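Long-range contacts in peptidoglycan-N-acetylmuramic acid deacetylase PdaA (Bacillus subtilis, PDB 1W1A), which catalyses the deacetylation of N-acetylmuramic acid residues in peptidoglycan, leading to the muramic delta-lactam of the spore cortex, and is required for germination: residues F66-E71 / L215-R220; F180-F185 / P209-L214; H122-T127 / R160-E165. All blocks are in the same frame, centred on the assembly; numbering follows the deposited sequence.

Overall arrangement
Interactions 1 and 2 are buried and both use the strand 211-215, whose neighbour 61-68 supplies one side of interaction 1; they touch where L215 meets F185 and where D67 meets L214. Interaction 3 is only partly buried and joins the loop before helix 130-148 to the segment holding the short strand 162-163, on another side of the site, meeting interaction 2 through the rings of F163 and F180. The bound sugar adjoins all three. Chemistry follows place: interaction 1 combines one strand bond with apolar packing and the active-site residues D67 and H216 at the sugar, interaction 2 has four direct hydrogen bonds and two CH-pi contacts, and interaction 3 rests on an arginine holding a backbone carbonyl.

Interaction 1 (F66-E71 / L215-R220); sequences FDNGYE and LHTVSR. With NDG (2-acetamido-2-deoxy-alpha-D-glucopyranose), chain E.
F66 and L215 form a parallel beta bridge near the C-terminal ends of the neighbouring strands 61-68 and 211-215, a buried contact at the edge of the sugar site. Its backbone hydrogen bond runs from D67 N to L215 O at 3.2 Å, and the CA-H of F66 meets the same carbonyl oxygen. Both bridged side chains leave the same face of the sheet, with CE2 of the F66 ring 3.8 Å from L215 CD1. T217 joins them: with OG1 between the backbone N and the carbonyl carbon (chi1 66°), CG2 is left anti to that carbon and reaches CD2 of the F66 ring at 3.6 Å, while OG1 is hydrogen-bonded to T75. Helices 75-84 and 222-235 pack against this apolar group. Placing active-site residues at the C-terminal ends of parallel strands is characteristic of the distorted barrel of NodB-type deacetylases. As in related deacetylases, D67 probably acts as proton acceptor and H216 as proton donor. The sugar oxygen O3 lies at the edge of the H216 ring, hydrogen-bonded to NE2 at 2.9 Å, although its position is doubtful because it crowds D67. Second-shell D187 bonds ND1 of H216, and R157 makes a salt bridge to D67. A water links the segments, donating to D67 O and accepting from T217 N. Farther along, V218 CG1 lies over one face of the Y70 ring, 3.9 Å from CE2.

Interaction 2 (F180-F185 / P209-L214); sequences FWSVAF and PGAIYL. With NDG (2-acetamido-2-deoxy-alpha-D-glucopyranose), chain E.
A single backbone bridge pairs V183 with Y213, their CA atoms 4.6 Å apart, where the irregular segment 180-185 runs beside the strand 211-215. In this NodB-type barrel fold the loop thus adds to the edge of the parallel sheet without forming a regular strand of its own, and it sets W181 beside L214 of the strand at the sugar site. The carbonyl oxygen of I212 takes two donors: S182 N, almost straight at 176° and in the carbonyl plane at 2.8 Å, and V183 N, which comes from above that plane over a longer distance. S182 also returns a bond, its OG accepting from I212 N at 2.7 Å; chi1 of 71° sets OG between the backbone N and the carbonyl carbon, close against the neighbouring strand. H208 NE2 is a further partner of this hydroxyl. L214 N then donates to V183 O.

Two aliphatic groups rest on aromatic faces. CG1 of V183 stands over the centre of the Y213 ring, 3.8 Å from its centroid and 3° off the normal, while CG2 meets CE1 of that ring at 3.5 Å. The two side chains run side by side, and the Y213 hydroxyl is bonded to M203 O. On the sugar-facing side L214 lies alongside W181 in the same manner, its CD2 making a CH-pi contact with the five-membered ring of the indole. That same methyl, L214 CD2, comes within 3.7 Å of O4 of the sugar.

Interaction 3 (H122-T127 / R160-E165); sequences HPDLTT and RGVFSE. With NDG (2-acetamido-2-deoxy-alpha-D-glucopyranose), chain E.
R160 takes hold of the backbone carbonyl of H122 with two nitrogens side-on, NE at 3.0 Å and NH2 at 3.2 Å from H122 O. The oxygen lies in the guanidinium plane, only 5° out of it, so one acceptor serves both N-H groups, although each donor is tilted from the carbonyl plane. The arm of R160 is extended from CG to NE (chi2 174°, chi3 -175°), which carries the guanidinium past the H122 ring to the loop. There D124 N lies above the centre of the guanidinium, 3.5 Å from its plane.

At the other end of R160 the backbone N donates to O1 of the bound sugar at 2.7 Å, and the same O1 is hydrogen-bonded to H122 NE2 at 2.9 Å. H122 and H118 are ligands of the divalent metal in this deacetylase family, and in this model H118 NE2 also bonds the sugar, so the sugar is hydrogen-bonded to both metal-binding histidines.

Farther along, D124 OD1 accepts from T126 OG1 at 2.5 Å, on the syn side though tilted out of the carboxylate plane, and more weakly from T126 N. D124 OD2 lies against V162 CG1 at 3.8 Å. With an alanine at D124, T126 OG1 would probably lose this acceptor and be freer to turn, and V162 CG1 would lose the carboxylate beside it. T127 N donates to D124 O, closing the 3-10 turn. A water bridges the segments, accepting from L125 N at 3.0 Å and donating to V162 O. T126 CG2 packs against V162 CG1, while S164 caps the helix 165-173 through V167 N.

Because a charged guanidinium holds the carbonyl of the very residue whose ring binds O1, the contact probably fixes the metal-ligand loop relative to the R160 backbone N that shares that oxygen.

Interaction 1 (F66-E71 / L215-R220)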
loop_
_atom_site.group_PDB
_atom_site.type_symbol
_atom_site.label_atom_id
_atom_site.label_comp_id
_atom_site.label_asym_id
_atom_site.label_seq_id
_atom_site.Cartn_x
_atom_site.Cartn_y
_atom_site.Cartn_z
ATOM N N PHE A 66 1.199 -3.061 1.582
ATOM C CA PHE A 66 1.360 -2.948 3.019
ATOM C C PHE A 66 1.931 -1.573 3.367
ATOM O O PHE A 66 2.588 -0.951 2.539
ATOM C CB PHE A 66 2.326 -4.020 3.524
ATOM C CG PHE A 66 1.929 -5.421 3.167
ATOM C CD1 PHE A 66 2.184 -5.933 1.891
ATOM C CD2 PHE A 66 1.325 -6.247 4.116
ATOM C CE1 PHE A 66 1.848 -7.259 1.575
ATOM C CE2 PHE A 66 0.984 -7.568 3.812
ATOM C CZ PHE A 66 1.246 -8.077 2.544
ATOM N N ASP A 67 1.652 -1.095 4.581
ATOM C CA ASP A 67 2.213 0.168 5.070
ATOM C C ASP A 67 3.074 -0.290 6.241
ATOM O O ASP A 67 2.596 -1.014 7.114
ATOM C CB ASP A 67 1.134 1.129 5.586
ATOM C CG ASP A 67 0.342 1.797 4.463
ATOM O OD1 ASP A 67 0.706 1.633 3.277
ATOM O OD2 ASP A 67 -0.650 2.491 4.775
ATOM N N ASN A 68 4.337 0.113 6.267
ATOM C CA ASN A 68 5.227 -0.310 7.337
ATOM C C ASN A 68 5.877 0.855 8.044
ATOM O O ASN A 68 6.778 1.491 7.501
ATOM C CB ASN A 68 6.276 -1.252 6.753
ATOM C CG ASN A 68 5.649 -2.526 6.214
ATOM O OD1 ASN A 68 5.575 -3.549 6.917
ATOM N ND2 ASN A 68 5.151 -2.459 4.980
ATOM N N GLY A 69 5.404 1.137 9.253
ATOM C CA GLY A 69 5.941 2.246 10.021
ATOM C C GLY A 69 6.972 1.779 11.023
ATOM O O GLY A 69 7.918 2.496 11.318
ATOM N N TYR A 70 6.771 0.577 11.556
ATOM C CA TYR A 70 7.687 -0.025 12.522
ATOM C C TYR A 70 7.466 -1.536 12.504
ATOM O O TYR A 70 6.496 -2.035 11.918
ATOM C CB TYR A 70 7.448 0.522 13.936
ATOM C CG TYR A 70 6.057 0.275 14.458
ATOM C CD1 TYR A 70 5.013 1.140 14.142
ATOM C CD2 TYR A 70 5.774 -0.852 15.210
ATOM C CE1 TYR A 70 3.720 0.877 14.565
ATOM C CE2 TYR A 70 4.493 -1.126 15.634
ATOM C CZ TYR A 70 3.468 -0.259 15.309
ATOM O OH TYR A 70 2.194 -0.534 15.727
ATOM N N GLU A 71 8.368 -2.260 13.155
ATOM C CA GLU A 71 8.298 -3.712 13.188
ATOM C C GLU A 71 7.852 -4.227 14.553
ATOM O O GLU A 71 8.357 -3.800 15.589
ATOM C CB GLU A 71 9.667 -4.288 12.827
ATOM C CG GLU A 71 9.762 -5.808 12.813
ATOM C CD GLU A 71 8.837 -6.463 11.795
ATOM O OE1 GLU A 71 8.252 -5.761 10.934
ATOM O OE2 GLU A 71 8.701 -7.700 11.858
ATOM N N LEU A 215 -2.703 -3.575 4.054
ATOM C CA LEU A 215 -2.577 -4.344 5.283
ATOM C C LEU A 215 -1.383 -3.862 6.080
ATOM O O LEU A 215 -0.514 -3.165 5.558
ATOM C CB LEU A 215 -2.378 -5.830 4.958
ATOM C CG LEU A 215 -3.398 -6.516 4.033
ATOM C CD1 LEU A 215 -2.807 -7.844 3.554
ATOM C CD2 LEU A 215 -4.756 -6.723 4.786
ATOM N N HIS A 216 -1.355 -4.234 7.351
ATOM C CA HIS A 216 -0.240 -3.894 8.216
ATOM C C HIS A 216 0.265 -5.253 8.646
ATOM O O HIS A 216 -0.473 -6.230 8.564
ATOM C CB HIS A 216 -0.707 -3.057 9.413
ATOM C CG HIS A 216 -1.318 -1.759 9.004
ATOM N ND1 HIS A 216 -2.664 -1.628 8.723
ATOM C CD2 HIS A 216 -0.751 -0.565 8.707
ATOM C CE1 HIS A 216 -2.896 -0.409 8.266
ATOM N NE2 HIS A 216 -1.752 0.256 8.245
ATOM N N THR A 217 1.522 -5.323 9.071
ATOM C CA THR A 217 2.120 -6.590 9.478
ATOM C C THR A 217 2.524 -6.530 10.951
ATOM O O THR A 217 3.498 -7.177 11.373
ATOM C CB THR A 217 3.391 -6.883 8.627
ATOM O OG1 THR A 217 4.394 -5.904 8.923
ATOM C CG2 THR A 217 3.091 -6.804 7.148
ATOM N N VAL A 218 1.781 -5.752 11.733
ATOM C CA VAL A 218 2.099 -5.599 13.146
ATOM C C VAL A 218 1.143 -6.289 14.125
ATOM O O VAL A 218 1.496 -6.493 15.277
ATOM C CB VAL A 218 2.176 -4.085 13.547
ATOM C CG1 VAL A 218 3.213 -3.376 12.723
ATOM C CG2 VAL A 218 0.814 -3.402 13.369
ATOM N N SER A 219 -0.055 -6.661 13.683
ATOM C CA SER A 219 -1.013 -7.269 14.614
ATOM C C SER A 219 -0.900 -8.785 14.704
ATOM O O SER A 219 -0.539 -9.454 13.735
ATOM C CB SER A 219 -2.446 -6.865 14.229
ATOM O OG SER A 219 -3.279 -6.714 15.366
ATOM N N ARG A 220 -1.214 -9.318 15.878
ATOM C CA ARG A 220 -1.150 -10.755 16.144
ATOM C C ARG A 220 -1.827 -11.605 15.061
ATOM O O ARG A 220 -2.992 -11.390 14.743
ATOM C CB ARG A 220 -1.790 -11.047 17.506
ATOM C CG ARG A 220 -1.996 -12.521 17.817
ATOM C CD ARG A 220 -2.428 -12.746 19.273
ATOM N NE ARG A 220 -3.839 -13.122 19.436
ATOM C CZ ARG A 220 -4.856 -12.294 19.241
ATOM N NH1 ARG A 220 -4.621 -11.041 18.869
ATOM N NH2 ARG A 220 -6.101 -12.712 19.419
HETATM C C1 NDG E . -0.918 5.775 8.676
HETATM C C2 NDG E . -0.812 4.282 8.360
HETATM C C3 NDG E . -1.646 4.031 7.112
HETATM C C4 NDG E . -3.116 4.424 7.394
HETATM C C5 NDG E . -3.231 5.857 7.972
HETATM C C6 NDG E . -4.614 6.101 8.554
HETATM C C7 NDG E . 1.167 3.097 9.053
HETATM C C8 NDG E . 2.686 3.078 9.054
HETATM O O5 NDG E . -2.277 6.081 9.047
HETATM O O3 NDG E . -1.549 2.667 6.732
HETATM O O4 NDG E . -3.874 4.359 6.190
HETATM O O6 NDG E . -5.020 5.013 9.382
HETATM O O7 NDG E . 0.548 2.403 9.862
HETATM N N2 NDG E . 0.568 3.881 8.159
HETATM O O1 NDG E . -0.604 6.512 7.538
HETATM O O HOH W 1 2.531 -2.606 9.172
#

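Interaction 2 (F180-F185 / P209-L214)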
loop_
_atom_site.group_PDB
_atom_site.type_symbol
_atom_site.label_atom_id
_atom_site.label_comp_id
_atom_site.label_asym_id
_atom_site.label_seq_id
_atom_site.Cartn_x
_atom_site.Cartn_y
_atom_site.Cartn_z
ATOM N N PHE A 180 -3.571 4.732 -3.517
ATOM C CA PHE A 180 -4.418 4.634 -2.342
ATOM C C PHE A 180 -4.811 3.164 -2.171
ATOM O O PHE A 180 -3.998 2.276 -2.446
ATOM C CB PHE A 180 -5.640 5.534 -2.493
ATOM C CG PHE A 180 -5.305 7.003 -2.432
ATOM C CD1 PHE A 180 -4.797 7.558 -1.269
ATOM C CD2 PHE A 180 -5.419 7.806 -3.557
ATOM C CE1 PHE A 180 -4.397 8.896 -1.228
ATOM C CE2 PHE A 180 -5.025 9.141 -3.524
ATOM C CZ PHE A 180 -4.512 9.683 -2.362
ATOM N N TRP A 181 -6.032 2.890 -1.732
ATOM C CA TRP A 181 -6.446 1.506 -1.520
ATOM C C TRP A 181 -7.954 1.362 -1.591
ATOM O O TRP A 181 -8.680 2.347 -1.539
ATOM C CB TRP A 181 -5.944 1.011 -0.161
ATOM C CG TRP A 181 -6.448 1.808 0.989
ATOM C CD1 TRP A 181 -7.515 1.521 1.776
ATOM C CD2 TRP A 181 -5.921 3.057 1.464
ATOM N NE1 TRP A 181 -7.695 2.512 2.718
ATOM C CE2 TRP A 181 -6.729 3.466 2.547
ATOM C CE3 TRP A 181 -4.841 3.868 1.078
ATOM C CZ2 TRP A 181 -6.494 4.658 3.252
ATOM C CZ3 TRP A 181 -4.606 5.052 1.777
ATOM C CH2 TRP A 181 -5.433 5.435 2.855
ATOM N N SER A 182 -8.429 0.129 -1.702
ATOM C CA SER A 182 -9.857 -0.108 -1.819
ATOM C C SER A 182 -10.349 -1.048 -0.729
ATOM O O SER A 182 -11.551 -1.242 -0.569
ATOM C CB SER A 182 -10.187 -0.685 -3.212
ATOM O OG SER A 182 -9.731 -2.022 -3.348
ATOM N N VAL A 183 -9.406 -1.634 0.005
ATOM C CA VAL A 183 -9.720 -2.546 1.108
ATOM C C VAL A 183 -8.765 -2.274 2.263
ATOM O O VAL A 183 -7.541 -2.265 2.082
ATOM C CB VAL A 183 -9.562 -4.037 0.707
ATOM C CG1 VAL A 183 -9.678 -4.934 1.958
ATOM C CG2 VAL A 183 -10.608 -4.417 -0.321
ATOM N N ALA A 184 -9.337 -2.050 3.442
ATOM C CA ALA A 184 -8.572 -1.792 4.655
ATOM C C ALA A 184 -9.475 -2.072 5.846
ATOM O O ALA A 184 -10.694 -2.074 5.719
ATOM C CB ALA A 184 -8.102 -0.340 4.698
ATOM N N PHE A 185 -8.863 -2.337 6.993
ATOM C CA PHE A 185 -9.594 -2.582 8.223
ATOM C C PHE A 185 -8.616 -2.311 9.373
ATOM O O PHE A 185 -7.433 -1.996 9.130
ATOM C CB PHE A 185 -10.160 -4.012 8.269
ATOM C CG PHE A 185 -9.159 -5.078 7.917
ATOM C CD1 PHE A 185 -8.848 -5.338 6.592
ATOM C CD2 PHE A 185 -8.500 -5.788 8.916
ATOM C CE1 PHE A 185 -7.879 -6.300 6.260
ATOM C CE2 PHE A 185 -7.538 -6.741 8.595
ATOM C CZ PHE A 185 -7.229 -6.996 7.266
ATOM N N PRO A 209 -13.167 -7.446 -7.446
ATOM C CA PRO A 209 -12.255 -7.393 -8.592
ATOM C C PRO A 209 -11.505 -6.070 -8.615
ATOM O O PRO A 209 -12.083 -5.014 -8.333
ATOM C CB PRO A 209 -13.194 -7.547 -9.787
ATOM C CG PRO A 209 -14.281 -8.424 -9.236
ATOM C CD PRO A 209 -14.528 -7.796 -7.878
ATOM N N GLY A 210 -10.223 -6.137 -8.953
ATOM C CA GLY A 210 -9.392 -4.945 -9.000
ATOM C C GLY A 210 -9.071 -4.354 -7.630
ATOM O O GLY A 210 -8.484 -3.280 -7.537
ATOM N N ALA A 211 -9.437 -5.061 -6.566
ATOM C CA ALA A 211 -9.206 -4.566 -5.211
ATOM C C ALA A 211 -7.739 -4.370 -4.866
ATOM O O ALA A 211 -6.890 -5.201 -5.194
ATOM C CB ALA A 211 -9.847 -5.514 -4.183
ATOM N N ILE A 212 -7.457 -3.254 -4.207
ATOM C CA ILE A 212 -6.117 -2.950 -3.755
ATOM C C ILE A 212 -6.177 -2.971 -2.239
ATOM O O ILE A 212 -6.711 -2.051 -1.600
ATOM C CB ILE A 212 -5.630 -1.560 -4.213
ATOM C CG1 ILE A 212 -5.563 -1.505 -5.742
ATOM C CG2 ILE A 212 -4.238 -1.268 -3.609
ATOM C CD1 ILE A 212 -5.144 -0.137 -6.271
ATOM N N TYR A 213 -5.636 -4.036 -1.665
ATOM C CA TYR A 213 -5.612 -4.198 -0.222
ATOM C C TYR A 213 -4.512 -3.382 0.433
ATOM O O TYR A 213 -3.442 -3.173 -0.155
ATOM C CB TYR A 213 -5.395 -5.666 0.143
ATOM C CG TYR A 213 -6.609 -6.536 -0.014
ATOM C CD1 TYR A 213 -7.504 -6.339 -1.064
ATOM C CD2 TYR A 213 -6.839 -7.596 0.864
ATOM C CE1 TYR A 213 -8.590 -7.163 -1.234
ATOM C CE2 TYR A 213 -7.936 -8.439 0.698
ATOM C CZ TYR A 213 -8.806 -8.211 -0.351
ATOM O OH TYR A 213 -9.915 -9.011 -0.494
ATOM N N LEU A 214 -4.803 -2.906 1.640
ATOM C CA LEU A 214 -3.846 -2.168 2.454
ATOM C C LEU A 214 -3.817 -2.923 3.772
ATOM O O LEU A 214 -4.788 -2.918 4.521
ATOM C CB LEU A 214 -4.283 -0.720 2.713
ATOM C CG LEU A 214 -3.654 -0.173 4.009
ATOM C CD1 LEU A 214 -2.163 -0.108 3.868
ATOM C CD2 LEU A 214 -4.214 1.201 4.329
HETATM C C1 NDG E . -0.918 5.775 8.676
HETATM C C2 NDG E . -0.812 4.282 8.360
HETATM C C3 NDG E . -1.646 4.031 7.112
HETATM C C4 NDG E . -3.116 4.424 7.394
HETATM C C5 NDG E . -3.231 5.857 7.972
HETATM C C6 NDG E . -4.614 6.101 8.554
HETATM C C7 NDG E . 1.167 3.097 9.053
HETATM C C8 NDG E . 2.686 3.078 9.054
HETATM O O5 NDG E . -2.277 6.081 9.047
HETATM O O3 NDG E . -1.549 2.667 6.732
HETATM O O4 NDG E . -3.874 4.359 6.190
HETATM O O6 NDG E . -5.020 5.013 9.382
HETATM O O7 NDG E . 0.548 2.403 9.862
HETATM N N2 NDG E . 0.568 3.881 8.159
HETATM O O1 NDG E . -0.604 6.512 7.538
HETATM O O HOH W 2 -5.808 -2.465 7.083
#

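Interaction 3 (H122-T127 / R160-E165)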
loop_
_atom_site.group_PDB
_atom_site.type_symbol
_atom_site.label_atom_id
_atom_site.label_comp_id
_atom_site.label_asym_id
_atom_site.label_seq_id
_atom_site.Cartn_x
_atom_site.Cartn_y
_atom_site.Cartn_z
ATOM N N HIS A 122 7.070 10.347 8.101
ATOM C CA HIS A 122 5.635 10.100 8.135
ATOM C C HIS A 122 4.834 11.332 8.567
ATOM O O HIS A 122 3.885 11.236 9.351
ATOM C CB HIS A 122 5.327 8.913 9.059
ATOM C CG HIS A 122 3.968 8.323 8.841
ATOM N ND1 HIS A 122 2.882 8.640 9.626
ATOM C CD2 HIS A 122 3.509 7.476 7.888
ATOM C CE1 HIS A 122 1.811 8.015 9.168
ATOM N NE2 HIS A 122 2.164 7.303 8.113
ATOM N N PRO A 123 5.188 12.511 8.037
ATOM C CA PRO A 123 4.475 13.740 8.397
ATOM C C PRO A 123 3.207 13.970 7.565
ATOM O O PRO A 123 2.858 13.172 6.689
ATOM C CB PRO A 123 5.511 14.809 8.106
ATOM C CG PRO A 123 6.081 14.298 6.801
ATOM C CD PRO A 123 6.278 12.805 7.088
ATOM N N ASP A 124 2.521 15.071 7.858
ATOM C CA ASP A 124 1.338 15.462 7.109
ATOM C C ASP A 124 1.917 16.309 5.977
ATOM O O ASP A 124 2.201 17.494 6.152
ATOM C CB ASP A 124 0.411 16.321 7.966
ATOM C CG ASP A 124 -0.805 16.808 7.199
ATOM O OD1 ASP A 124 -0.657 17.250 6.042
ATOM O OD2 ASP A 124 -1.917 16.760 7.752
ATOM N N LEU A 125 2.105 15.690 4.818
ATOM C CA LEU A 125 2.677 16.368 3.668
ATOM C C LEU A 125 1.999 17.681 3.297
ATOM O O LEU A 125 2.653 18.565 2.740
ATOM C CB LEU A 125 2.682 15.432 2.452
ATOM C CG LEU A 125 3.457 14.105 2.540
ATOM C CD1 LEU A 125 3.272 13.338 1.229
ATOM C CD2 LEU A 125 4.950 14.357 2.817
ATOM N N THR A 126 0.707 17.830 3.592
ATOM C CA THR A 126 0.027 19.075 3.229
ATOM C C THR A 126 0.569 20.250 4.043
ATOM O O THR A 126 0.296 21.408 3.736
ATOM C CB THR A 126 -1.520 19.004 3.411
ATOM O OG1 THR A 126 -1.857 19.115 4.799
ATOM C CG2 THR A 126 -2.065 17.696 2.850
ATOM N N THR A 127 1.344 19.946 5.076
ATOM C CA THR A 127 1.945 20.983 5.902
ATOM C C THR A 127 3.386 21.216 5.463
ATOM O O THR A 127 4.117 21.963 6.109
ATOM C CB THR A 127 1.994 20.577 7.387
ATOM O OG1 THR A 127 2.729 19.357 7.514
ATOM C CG2 THR A 127 0.602 20.390 7.949
ATOM N N ARG A 160 -0.463 9.061 6.790
ATOM C CA ARG A 160 -1.716 9.320 7.497
ATOM C C ARG A 160 -2.892 9.302 6.535
ATOM O O ARG A 160 -4.028 9.578 6.921
ATOM C CB ARG A 160 -1.632 10.676 8.222
ATOM C CG ARG A 160 -0.275 10.907 8.900
ATOM C CD ARG A 160 -0.132 12.288 9.503
ATOM N NE ARG A 160 1.216 12.497 10.036
ATOM C CZ ARG A 160 1.550 13.447 10.911
ATOM N NH1 ARG A 160 0.634 14.294 11.372
ATOM N NH2 ARG A 160 2.807 13.546 11.333
ATOM N N GLY A 161 -2.607 8.962 5.281
ATOM C CA GLY A 161 -3.648 8.913 4.266
ATOM C C GLY A 161 -4.158 10.293 3.902
ATOM O O GLY A 161 -5.169 10.437 3.213
ATOM N N VAL A 162 -3.445 11.316 4.360
ATOM C CA VAL A 162 -3.833 12.699 4.099
ATOM C C VAL A 162 -3.116 13.271 2.879
ATOM O O VAL A 162 -1.932 13.022 2.675
ATOM C CB VAL A 162 -3.524 13.594 5.324
ATOM C CG1 VAL A 162 -3.892 15.036 5.029
ATOM C CG2 VAL A 162 -4.275 13.080 6.539
ATOM N N PHE A 163 -3.840 14.044 2.079
ATOM C CA PHE A 163 -3.273 14.655 0.885
ATOM C C PHE A 163 -4.079 15.883 0.445
ATOM O O PHE A 163 -5.019 16.314 1.118
ATOM C CB PHE A 163 -3.221 13.630 -0.265
ATOM C CG PHE A 163 -4.569 13.100 -0.674
ATOM C CD1 PHE A 163 -5.228 12.152 0.106
ATOM C CD2 PHE A 163 -5.206 13.585 -1.808
ATOM C CE1 PHE A 163 -6.507 11.697 -0.238
ATOM C CE2 PHE A 163 -6.481 13.136 -2.156
ATOM C CZ PHE A 163 -7.130 12.190 -1.364
ATOM N N SER A 164 -3.696 16.450 -0.691
ATOM C CA SER A 164 -4.388 17.613 -1.236
ATOM C C SER A 164 -4.036 17.698 -2.712
ATOM O O SER A 164 -3.207 16.935 -3.201
ATOM C CB SER A 164 -3.935 18.891 -0.527
ATOM O OG SER A 164 -2.553 19.123 -0.752
ATOM N N GLU A 165 -4.664 18.620 -3.428
ATOM C CA GLU A 165 -4.361 18.770 -4.842
ATOM C C GLU A 165 -2.893 19.213 -4.960
ATOM O O GLU A 165 -2.140 18.708 -5.796
ATOM C CB GLU A 165 -5.313 19.788 -5.475
ATOM C CG GLU A 165 -5.218 19.868 -6.982
ATOM C CD GLU A 165 -6.463 20.457 -7.630
ATOM O OE1 GLU A 165 -6.454 20.628 -8.866
ATOM O OE2 GLU A 165 -7.449 20.741 -6.913
HETATM C C1 NDG E . -0.918 5.775 8.676
HETATM C C2 NDG E . -0.812 4.282 8.360
HETATM C C3 NDG E . -1.646 4.031 7.112
HETATM C C4 NDG E . -3.116 4.424 7.394
HETATM C C5 NDG E . -3.231 5.857 7.972
HETATM C C6 NDG E . -4.614 6.101 8.554
HETATM C C7 NDG E . 1.167 3.097 9.053
HETATM C C8 NDG E . 2.686 3.078 9.054
HETATM O O5 NDG E . -2.277 6.081 9.047
HETATM O O3 NDG E . -1.549 2.667 6.732
HETATM O O4 NDG E . -3.874 4.359 6.190
HETATM O O6 NDG E . -5.020 5.013 9.382
HETATM O O7 NDG E . 0.548 2.403 9.862
HETATM N N2 NDG E . 0.568 3.881 8.159
HETATM O O1 NDG E . -0.604 6.512 7.538
HETATM O O HOH W 3 0.528 13.246 4.256
#